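Long form salivary protein D7L1 (Anopheles stephensi, PDB 3NHI) binds and sequesters cysteinyl leukotrienes and thromboxane A2 analogues, mediators of the host response, thereby modulating blood feeding by female mosquitoes. Local coordinates at residues L117-H120 / N121-N125. Residues are numbered along the deposited sequence; the frame is centred on the assembly and turned at random.
Sequences LPVH and NRFVN
Val124 lies across one face of the His120 imidazole, its CB 4.1 Å from the ring centroid and 16° off the ring normal, a CH-pi contact displaced toward the rim of the ring. Val124 CG2 makes the closest approach to the ring, 3.6 Å from His120 CE1. The ring reaches this place because His120 CG stands anti to the backbone N (chi1 177°) and the imidazole is then turned steeply about the next bond, presenting a face to the residue one turn later. His120 NE2 is hydrogen-bonded to the carbonyl O of Trp39, which ties the ring to the loop that follows helix 28-37 and helps to hold its rotation; the Val124 side chain touches Trp39 as well. Beside the histidine, the Asn121 amide runs obliquely past Leu117, one turn before it, with Asn121 ND2 3.7 Å from Leu117 CG, while the amide plane is inclined by 62° to the imidazole. Away from the histidine, Val119 CG1 meets Phe123 CD2 at 4.1 Å, and Val119 O lies at the edge of the phenyl ring. Phe123 in turn carries its neighbour Arg122: Phe123 CZ sits 3.3 Å from the plane of the Arg122 guanidinium, over its centre, and the extended arginine chain lays Arg122 CG over a face of the phenyl ring. Helix 89-101 backs this side, with Tyr95 meeting the phenyl ring and Glu94 touching both Arg122 and Phe123. Backbone bonds hold the residues in step: Asn121 N to Leu117 O at 2.9 Å, Arg122 N to Pro118 O, and Phe123 N to Val119 O. These i to i+4 bonds are those of an alpha-helix, here helix 109-130 of an all-helical odorant-binding-protein fold, where the His120 side chain lies about 4 Å from the bound hydroxyeicosatetraenoic acid and Val124 adjoins the leukotriene-binding residue Trp39.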
loop_
_atom_site.group_PDB
_atom_site.type_symbol
_atom_site.label_atom_id
_atom_site.label_comp_id
_atom_site.label_asym_id
_atom_site.label_seq_id
_atom_site.Cartn_x
_atom_site.Cartn_y
_atom_site.Cartn_z
ATOM N N LEU A 117 -0.725 -20.135 12.230
ATOM C CA LEU A 117 -1.082 -21.181 11.275
ATOM C C LEU A 117 -2.401 -21.917 11.543
ATOM O O LEU A 117 -3.227 -21.988 10.643
ATOM C CB LEU A 117 0.076 -22.173 11.071
ATOM C CG LEU A 117 -0.115 -23.197 9.938
ATOM C CD1 LEU A 117 -0.280 -22.537 8.567
ATOM C CD2 LEU A 117 1.023 -24.208 9.910
ATOM N N PRO A 118 -2.627 -22.431 12.772
ATOM C CA PRO A 118 -3.923 -23.095 12.975
ATOM C C PRO A 118 -5.115 -22.138 12.946
ATOM O O PRO A 118 -6.219 -22.529 12.560
ATOM C CB PRO A 118 -3.781 -23.747 14.359
ATOM C CG PRO A 118 -2.684 -22.992 15.029
ATOM C CD PRO A 118 -1.745 -22.565 13.947
ATOM N N VAL A 119 -4.893 -20.892 13.353
ATOM C CA VAL A 119 -5.945 -19.875 13.276
ATOM C C VAL A 119 -6.316 -19.630 11.812
ATOM O O VAL A 119 -7.499 -19.615 11.449
ATOM C CB VAL A 119 -5.512 -18.554 13.957
ATOM C CG1 VAL A 119 -6.652 -17.530 13.913
ATOM C CG2 VAL A 119 -5.075 -18.815 15.400
ATOM N N HIS A 120 -5.293 -19.482 10.974
ATOM C CA HIS A 120 -5.470 -19.372 9.532
ATOM C C HIS A 120 -6.207 -20.575 8.961
ATOM O O HIS A 120 -7.170 -20.425 8.194
ATOM C CB HIS A 120 -4.113 -19.217 8.852
ATOM C CG HIS A 120 -4.194 -19.161 7.360
ATOM N ND1 HIS A 120 -4.510 -18.008 6.675
ATOM C CD2 HIS A 120 -4.006 -20.119 6.424
ATOM C CE1 HIS A 120 -4.507 -18.260 5.377
ATOM N NE2 HIS A 120 -4.206 -19.534 5.198
ATOM N N ASN A 121 -5.776 -21.775 9.341
ATOM C CA ASN A 121 -6.394 -22.970 8.775
ATOM C C ASN A 121 -7.871 -23.100 9.139
ATOM O O ASN A 121 -8.665 -23.600 8.342
ATOM C CB ASN A 121 -5.596 -24.230 9.121
ATOM C CG ASN A 121 -4.329 -24.356 8.290
ATOM O OD1 ASN A 121 -4.306 -24.021 7.104
ATOM N ND2 ASN A 121 -3.268 -24.840 8.911
ATOM N N ARG A 122 -8.231 -22.618 10.328
ATOM C CA ARG A 122 -9.619 -22.632 10.786
ATOM C C ARG A 122 -10.468 -21.513 10.171
ATOM O O ARG A 122 -11.634 -21.739 9.808
ATOM C CB ARG A 122 -9.669 -22.559 12.314
ATOM C CG ARG A 122 -11.081 -22.695 12.866
ATOM C CD ARG A 122 -11.092 -22.965 14.360
ATOM N NE ARG A 122 -12.463 -22.877 14.856
ATOM C CZ ARG A 122 -12.817 -22.511 16.086
ATOM N NH1 ARG A 122 -11.899 -22.210 16.989
ATOM N NH2 ARG A 122 -14.110 -22.436 16.394
ATOM N N PHE A 123 -9.890 -20.315 10.049
ATOM C CA PHE A 123 -10.673 -19.124 9.719
ATOM C C PHE A 123 -10.280 -18.449 8.421
ATOM O O PHE A 123 -10.632 -17.288 8.210
ATOM C CB PHE A 123 -10.580 -18.100 10.864
ATOM C CG PHE A 123 -11.186 -18.584 12.145
ATOM C CD1 PHE A 123 -12.565 -18.668 12.292
ATOM C CD2 PHE A 123 -10.369 -18.981 13.205
ATOM C CE1 PHE A 123 -13.122 -19.137 13.486
ATOM C CE2 PHE A 123 -10.922 -19.436 14.402
ATOM C CZ PHE A 123 -12.293 -19.515 14.540
ATOM N N VAL A 124 -9.585 -19.154 7.532
ATOM C CA VAL A 124 -9.122 -18.505 6.301
ATOM C C VAL A 124 -10.245 -17.817 5.516
ATOM O O VAL A 124 -10.107 -16.658 5.138
ATOM C CB VAL A 124 -8.280 -19.450 5.394
ATOM C CG1 VAL A 124 -9.034 -20.739 5.029
ATOM C CG2 VAL A 124 -7.818 -18.711 4.143
ATOM N N ASN A 125 -11.368 -18.498 5.306
ATOM C CA ASN A 125 -12.441 -17.887 4.527
ATOM C C ASN A 125 -13.019 -16.646 5.190
ATOM O O ASN A 125 -13.194 -15.612 4.534
ATOM C CB ASN A 125 -13.520 -18.908 4.196
ATOM C CG ASN A 125 -13.016 -19.973 3.258
ATOM O OD1 ASN A 125 -12.196 -19.697 2.374
ATOM N ND2 ASN A 125 -13.483 -21.196 3.448
#